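Local structure of anopheles Plasmodium-responsive Leucine-rich repeat protein 1B (Anopheles gambiae, 4XGO) at residues L107-D112 with L131-L136; L126-L131 with V147-L152. The protein probably takes part in the mosquito's response to Plasmodium and interacts with LRIM1, this chain being its leucine-rich repeat domain. All blocks are in the same frame, centred on the assembly; numbering follows the deposited sequence.

Contact 1: residues L107-D112 with L131-L136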
loop_
_atom_site.group_PDB
_atom_site.type_symbol
_atom_site.label_atom_id
_atom_site.label_comp_id
_atom_site.label_asym_id
_atom_site.label_seq_id
_atom_site.Cartn_x
_atom_site.Cartn_y
_atom_site.Cartn_z
ATOM N N LEU A 107 8.733 2.366 -12.843
ATOM C CA LEU A 107 9.186 2.433 -14.230
ATOM C C LEU A 107 8.629 3.653 -14.938
ATOM O O LEU A 107 7.433 3.951 -14.821
ATOM C CB LEU A 107 8.774 1.196 -14.989
ATOM C CG LEU A 107 9.418 -0.110 -14.549
ATOM C CD1 LEU A 107 8.646 -1.186 -15.288
ATOM C CD2 LEU A 107 10.900 -0.144 -14.861
ATOM N N GLU A 108 9.516 4.375 -15.623
ATOM C CA GLU A 108 9.153 5.614 -16.343
ATOM C C GLU A 108 8.905 5.325 -17.817
ATOM O O GLU A 108 8.013 5.904 -18.428
ATOM C CB GLU A 108 10.259 6.653 -16.171
ATOM C CG GLU A 108 10.566 6.938 -14.708
ATOM C CD GLU A 108 11.818 7.757 -14.490
ATOM O OE1 GLU A 108 12.355 8.345 -15.466
ATOM O OE2 GLU A 108 12.261 7.824 -13.322
ATOM N N ARG A 109 9.710 4.443 -18.403
ATOM C CA ARG A 109 9.584 4.105 -19.816
ATOM C C ARG A 109 9.919 2.647 -20.064
ATOM O O ARG A 109 10.723 2.078 -19.351
ATOM C CB ARG A 109 10.542 4.958 -20.652
ATOM C CG ARG A 109 10.229 6.441 -20.713
ATOM C CD ARG A 109 11.354 7.186 -21.440
ATOM N NE ARG A 109 11.590 6.618 -22.769
ATOM C CZ ARG A 109 10.958 6.965 -23.888
ATOM N NH1 ARG A 109 10.053 7.923 -23.912
ATOM N NH2 ARG A 109 11.276 6.358 -25.023
ATOM N N ILE A 110 9.289 2.074 -21.083
ATOM C CA ILE A 110 9.722 0.823 -21.701
ATOM C C ILE A 110 10.178 1.168 -23.096
ATOM O O ILE A 110 9.357 1.573 -23.925
ATOM C CB ILE A 110 8.560 -0.178 -21.865
ATOM C CG1 ILE A 110 7.927 -0.520 -20.519
ATOM C CG2 ILE A 110 9.031 -1.433 -22.596
ATOM C CD1 ILE A 110 8.832 -1.199 -19.533
ATOM N N GLU A 111 11.469 0.999 -23.376
ATOM C CA GLU A 111 11.988 1.320 -24.714
ATOM C C GLU A 111 11.506 0.316 -25.755
ATOM O O GLU A 111 11.220 -0.842 -25.452
ATOM C CB GLU A 111 13.511 1.391 -24.727
ATOM C CG GLU A 111 14.106 2.351 -23.703
ATOM C CD GLU A 111 13.578 3.771 -23.815
ATOM O OE1 GLU A 111 13.094 4.203 -24.899
ATOM O OE2 GLU A 111 13.658 4.473 -22.799
ATOM N N ASP A 112 11.426 0.777 -26.996
ATOM C CA ASP A 112 10.790 0.020 -28.063
ATOM C C ASP A 112 11.453 -1.327 -28.406
ATOM O O ASP A 112 10.777 -2.190 -28.941
ATOM C CB ASP A 112 10.650 0.878 -29.325
ATOM C CG ASP A 112 9.642 2.001 -29.168
ATOM O OD1 ASP A 112 8.994 2.148 -28.092
ATOM O OD2 ASP A 112 9.473 2.746 -30.160
ATOM N N LEU A 131 4.648 5.012 -15.928
ATOM C CA LEU A 131 4.963 4.881 -17.341
ATOM C C LEU A 131 4.380 6.012 -18.165
ATOM O O LEU A 131 3.184 6.265 -18.098
ATOM C CB LEU A 131 4.466 3.557 -17.887
ATOM C CG LEU A 131 5.289 2.355 -17.406
ATOM C CD1 LEU A 131 4.552 1.091 -17.804
ATOM C CD2 LEU A 131 6.687 2.396 -18.014
ATOM N N THR A 132 5.235 6.666 -18.950
ATOM C CA THR A 132 4.770 7.636 -19.940
ATOM C C THR A 132 4.921 7.127 -21.367
ATOM O O THR A 132 4.433 7.754 -22.311
ATOM C CB THR A 132 5.566 8.937 -19.815
ATOM O OG1 THR A 132 6.961 8.643 -19.939
ATOM C CG2 THR A 132 5.277 9.599 -18.471
ATOM N N HIS A 133 5.637 6.022 -21.538
ATOM C CA HIS A 133 5.819 5.436 -22.835
ATOM C C HIS A 133 5.930 3.922 -22.731
ATOM O O HIS A 133 6.765 3.416 -21.991
ATOM C CB HIS A 133 7.109 5.959 -23.474
ATOM C CG HIS A 133 7.381 5.376 -24.820
ATOM N ND1 HIS A 133 6.790 5.863 -25.971
ATOM C CD2 HIS A 133 8.128 4.315 -25.201
ATOM C CE1 HIS A 133 7.203 5.152 -27.008
ATOM N NE2 HIS A 133 8.006 4.202 -26.566
ATOM N N VAL A 134 5.080 3.232 -23.483
ATOM C CA VAL A 134 5.242 1.827 -23.781
ATOM C C VAL A 134 4.479 1.526 -25.072
ATOM O O VAL A 134 3.258 1.705 -25.127
ATOM C CB VAL A 134 4.804 0.892 -22.631
ATOM C CG1 VAL A 134 3.377 1.162 -22.183
ATOM C CG2 VAL A 134 4.998 -0.558 -23.054
ATOM N N ASP A 135 5.200 1.104 -26.107
ATOM C CA ASP A 135 4.568 0.785 -27.393
ATOM C C ASP A 135 4.198 -0.693 -27.437
ATOM O O ASP A 135 4.975 -1.540 -27.911
ATOM C CB ASP A 135 5.466 1.150 -28.585
ATOM C CG ASP A 135 4.742 0.995 -29.927
ATOM O OD1 ASP A 135 3.655 0.386 -29.958
ATOM O OD2 ASP A 135 5.251 1.494 -30.963
ATOM N N LEU A 136 3.006 -1.000 -26.921
ATOM C CA LEU A 136 2.524 -2.376 -26.861
ATOM C C LEU A 136 2.271 -2.958 -28.246
ATOM O O LEU A 136 2.341 -4.170 -28.433
ATOM C CB LEU A 136 1.224 -2.461 -26.036
ATOM C CG LEU A 136 1.283 -1.950 -24.600
ATOM C CD1 LEU A 136 -0.134 -1.739 -24.048
ATOM C CD2 LEU A 136 2.093 -2.917 -23.741
HETATM O O HOH W 1 8.391 9.483 -22.071
HETATM O O HOH W 2 8.050 0.607 -25.947
HETATM O O HOH W 3 7.138 4.243 -30.302
#

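Contact 2: residues L126-L131 with V147-L152. With NAG (2-acetamido-2-deoxy-beta-D-glucopyranose), chain C; NAG (2-acetamido-2-deoxy-beta-D-glucopyranose), chain B.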
loop_
_atom_site.group_PDB
_atom_site.type_symbol
_atom_site.label_atom_id
_atom_site.label_comp_id
_atom_site.label_asym_id
_atom_site.label_seq_id
_atom_site.Cartn_x
_atom_site.Cartn_y
_atom_site.Cartn_z
ATOM N N LEU A 126 2.170 -4.447 -16.042
ATOM C CA LEU A 126 2.959 -3.259 -15.773
ATOM C C LEU A 126 2.167 -2.223 -14.982
ATOM O O LEU A 126 2.526 -1.025 -14.985
ATOM C CB LEU A 126 3.421 -2.640 -17.093
ATOM C CG LEU A 126 4.436 -3.471 -17.891
ATOM C CD1 LEU A 126 4.694 -2.877 -19.258
ATOM C CD2 LEU A 126 5.726 -3.619 -17.114
ATOM N N SER A 127 1.116 -2.665 -14.290
ATOM C CA SER A 127 0.281 -1.727 -13.560
ATOM C C SER A 127 1.064 -1.052 -12.427
ATOM O O SER A 127 2.011 -1.603 -11.897
ATOM C CB SER A 127 -0.959 -2.425 -13.008
ATOM O OG SER A 127 -0.597 -3.304 -11.965
ATOM N N SER A 128 0.659 0.173 -12.092
ATOM C CA SER A 128 1.167 0.875 -10.915
ATOM C C SER A 128 2.668 1.137 -11.005
ATOM O O SER A 128 3.429 0.835 -10.093
ATOM C CB SER A 128 0.798 0.152 -9.612
ATOM O OG SER A 128 -0.610 0.055 -9.449
ATOM N N ASN A 129 3.073 1.699 -12.128
ATOM C CA ASN A 129 4.385 2.299 -12.276
ATOM C C ASN A 129 4.201 3.808 -12.536
ATOM O O ASN A 129 3.220 4.391 -12.060
ATOM C CB ASN A 129 5.115 1.591 -13.403
ATOM C CG ASN A 129 5.678 0.255 -12.965
ATOM O OD1 ASN A 129 6.709 0.207 -12.313
ATOM N ND2 ASN A 129 5.037 -0.816 -13.362
ATOM N N ARG A 130 5.133 4.432 -13.259
ATOM C CA ARG A 130 4.994 5.837 -13.676
ATOM C C ARG A 130 5.180 5.972 -15.177
ATOM O O ARG A 130 5.823 6.925 -15.653
ATOM C CB ARG A 130 6.039 6.712 -12.991
ATOM C CG ARG A 130 6.080 6.660 -11.483
ATOM C CD ARG A 130 7.265 7.478 -10.968
ATOM N NE ARG A 130 8.564 6.880 -11.286
ATOM C CZ ARG A 130 9.746 7.359 -10.898
ATOM N NH1 ARG A 130 9.804 8.491 -10.188
ATOM N NH2 ARG A 130 10.881 6.716 -11.219
ATOM N N LEU A 131 4.648 5.012 -15.928
ATOM C CA LEU A 131 4.963 4.881 -17.341
ATOM C C LEU A 131 4.380 6.012 -18.165
ATOM O O LEU A 131 3.184 6.265 -18.098
ATOM C CB LEU A 131 4.466 3.557 -17.887
ATOM C CG LEU A 131 5.289 2.355 -17.406
ATOM C CD1 LEU A 131 4.552 1.091 -17.804
ATOM C CD2 LEU A 131 6.687 2.396 -18.014
ATOM N N VAL A 147 -1.796 -2.259 -18.072
ATOM C CA VAL A 147 -0.974 -1.088 -17.880
ATOM C C VAL A 147 -1.711 -0.021 -17.053
ATOM O O VAL A 147 -1.413 1.165 -17.162
ATOM C CB VAL A 147 -0.453 -0.479 -19.213
ATOM C CG1 VAL A 147 0.501 -1.444 -19.909
ATOM C CG2 VAL A 147 -1.596 -0.081 -20.159
ATOM N N SER A 148 -2.623 -0.463 -16.186
ATOM C CA SER A 148 -3.409 0.459 -15.376
ATOM C C SER A 148 -2.527 1.187 -14.367
ATOM O O SER A 148 -1.473 0.702 -14.021
ATOM C CB SER A 148 -4.554 -0.261 -14.654
ATOM O OG SER A 148 -4.088 -1.185 -13.671
ATOM N N TYR A 149 -2.967 2.367 -13.932
ATOM C CA TYR A 149 -2.258 3.172 -12.940
ATOM C C TYR A 149 -0.844 3.551 -13.412
ATOM O O TYR A 149 0.156 3.254 -12.775
ATOM C CB TYR A 149 -2.252 2.494 -11.570
ATOM C CG TYR A 149 -3.631 2.348 -10.966
ATOM C CD1 TYR A 149 -4.171 3.362 -10.178
ATOM C CD2 TYR A 149 -4.394 1.209 -11.191
ATOM C CE1 TYR A 149 -5.434 3.230 -9.613
ATOM C CE2 TYR A 149 -5.654 1.070 -10.610
ATOM C CZ TYR A 149 -6.151 2.102 -9.837
ATOM O OH TYR A 149 -7.402 1.995 -9.248
ATOM N N ASN A 150 -0.803 4.251 -14.533
ATOM C CA ASN A 150 0.420 4.803 -15.076
ATOM C C ASN A 150 0.148 6.238 -15.532
ATOM O O ASN A 150 -0.866 6.852 -15.098
ATOM C CB ASN A 150 0.941 3.867 -16.160
ATOM C CG ASN A 150 1.721 2.714 -15.574
ATOM O OD1 ASN A 150 2.778 2.925 -14.971
ATOM N ND2 ASN A 150 1.223 1.512 -15.743
ATOM N N LEU A 151 1.030 6.781 -16.363
ATOM C CA LEU A 151 0.917 8.159 -16.860
ATOM C C LEU A 151 0.889 8.218 -18.372
ATOM O O LEU A 151 1.460 9.148 -18.987
ATOM C CB LEU A 151 2.088 8.982 -16.337
ATOM C CG LEU A 151 2.139 9.088 -14.815
ATOM C CD1 LEU A 151 3.470 9.633 -14.346
ATOM C CD2 LEU A 151 0.997 9.912 -14.259
ATOM N N LEU A 152 0.235 7.243 -18.984
ATOM C CA LEU A 152 0.214 7.121 -20.437
ATOM C C LEU A 152 -0.790 8.113 -21.021
ATOM O O LEU A 152 -1.850 8.318 -20.451
ATOM C CB LEU A 152 -0.163 5.702 -20.867
ATOM C CG LEU A 152 0.788 4.580 -20.468
ATOM C CD1 LEU A 152 0.179 3.213 -20.760
ATOM C CD2 LEU A 152 2.136 4.749 -21.155
HETATM C C1 NAG C . -4.954 -4.607 -13.587
HETATM C C2 NAG C . -6.108 -5.513 -13.158
HETATM C C3 NAG C . -6.850 -4.890 -11.972
HETATM C C4 NAG C . -5.894 -4.581 -10.831
HETATM C C5 NAG C . -4.677 -3.825 -11.375
HETATM C C6 NAG C . -3.626 -3.680 -10.271
HETATM C C7 NAG C . -7.700 -6.731 -14.540
HETATM C C8 NAG C . -8.722 -6.693 -15.630
HETATM N N2 NAG C . -7.075 -5.609 -14.215
HETATM O O3 NAG C . -7.916 -5.722 -11.542
HETATM O O4 NAG C . -6.516 -3.686 -9.902
HETATM O O5 NAG C . -4.088 -4.488 -12.483
HETATM O O6 NAG C . -3.678 -2.315 -9.905
HETATM O O7 NAG C . -7.461 -7.791 -13.978
HETATM C C1 NAG B . -6.852 -4.292 -8.648
HETATM C C2 NAG B . -7.022 -3.195 -7.608
HETATM C C3 NAG B . -7.378 -3.812 -6.257
HETATM C C4 NAG B . -8.415 -4.939 -6.348
HETATM C C5 NAG B . -8.281 -5.818 -7.595
HETATM C C6 NAG B . -9.547 -6.632 -7.834
HETATM C C7 NAG B . -5.666 -1.132 -7.504
HETATM C C8 NAG B . -4.289 -0.540 -7.393
HETATM N N2 NAG B . -5.766 -2.464 -7.499
HETATM O O3 NAG B . -7.859 -2.791 -5.405
HETATM O O4 NAG B . -8.303 -5.753 -5.196
HETATM O O5 NAG B . -8.056 -5.022 -8.738
HETATM O O6 NAG B . -9.288 -7.638 -8.789
HETATM O O7 NAG B . -6.623 -0.378 -7.592
#

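Contact 1: residues L107-D112 with L131-L136
Segments 107-112 and 131-136 run nearly parallel, joined by backbone bonds, a polar cluster and apolar packing. Two backbone bonds set the register. Thr132 N reaches Glu108 O at 2.9 Å, in the plane of the carbonyl, and Ile110 N meets His133 O at 3.0 Å, almost along the C=O axis. The next polar layer is built around the imidazole of His133. With CG anti to the backbone N (chi1 179°), the ring is carried across to segment 107-112, where NE2 donates to Asp112 OD1 over 2.7 Å. The bond is nearly straight (170°) and uses the syn lone pair of the carboxylate, while ND1 is hydrogen-bonded to a glycerol, probably from the crystallisation liquor.

Over one face of the same ring lies the guanidinium of Arg109, a stack with planes almost parallel (6°) and centres 4.5 Å apart. Its own chain bends at chi3, and Glu111 keeps the group turned flat, OE2 accepting from NE at 3.0 Å and OE1 from NH2 at 2.8 Å, side-on and in the guanidinium plane. The paired acid may temper the repulsion between arginine and any charged imidazole. Water adds further links, one molecule joining Ile110 O, Asp112 OD1 and Asp135 N.

Apolar contact lies beneath. Ile110 and Val134 point the same way side by side, Ile110 CB touching Val134 CG2 at 3.8 Å, and Leu131 CD2 packs against Ile110 CG1 at 4.0 Å. Leucine and isoleucine inside, hydrophilic side chains outside: this is the stacking of equivalent loops in successive coils of a leucine-rich repeat solenoid.

Contact 2: residues L126-L131 with V147-L152
Asn150 carries the contact between segments 126-131 and 147-152. Its CB lies 3.8 Å from Leu131 O, and chi1 of -82° sets CG beside the backbone N, so that the side chain runs alongside that of Leu131, CG lying 3.7 Å from Leu131 CB. At the tip the amide divides its work. OD1 accepts a straight bond from Leu131 N (3.0 Å, 170°) and a weak, bent one from Asn129 N at 3.1 Å. ND2 spends one N-H on each coil: it reaches Leu126 O at 3.0 Å and, within its own segment, Val147 O at 3.0 Å, both acceptors close to the amide plane. Three good bonds and a weak one thus fix the rotation of a buried amide and tie it to the backbone of both turns.

Leu126 O is shared, since Asn129 ND2 also donates to it. Backbone bonds bracket the asparagine, Ser128 N to Ser148 O at 2.9 Å and Leu151 N to Leu131 O at 2.8 Å. C8 of NAG (chain B), a sugar of the attached glycan, lies over one face of the Tyr149 ring.

The pattern is a step of the asparagine ladder of leucine-rich repeats: Asn129 bonds back to Met102 O and Leu107 N, and Asn169 ND2 forward to Val147 O. These turns follow the adjacent parallel strands 123-125 and 144-146 and continue the stacking of the coils through side-chain amides and backbone bonds.

Followed from the N terminus, the chain leaves strand 99-101 through 107-112, passes strand 123-125, turns through 126-131 and continues into 131-136. Contact 1 closes that circuit by laying the second loop on the first. One coil later, beyond strand 144-146, segment 147-152 closes contact 2 on the turn just before. The two closures cross rather than nest, with Leu131 common to both and their centres about 9 Å apart. Arg130 ties them further through its salt bridge to Glu108, while Leu152 packs on the backbone of Thr132. Three consecutive coils are thereby joined, contact 2 at the turns leaving the strands and contact 1 farther along the loops.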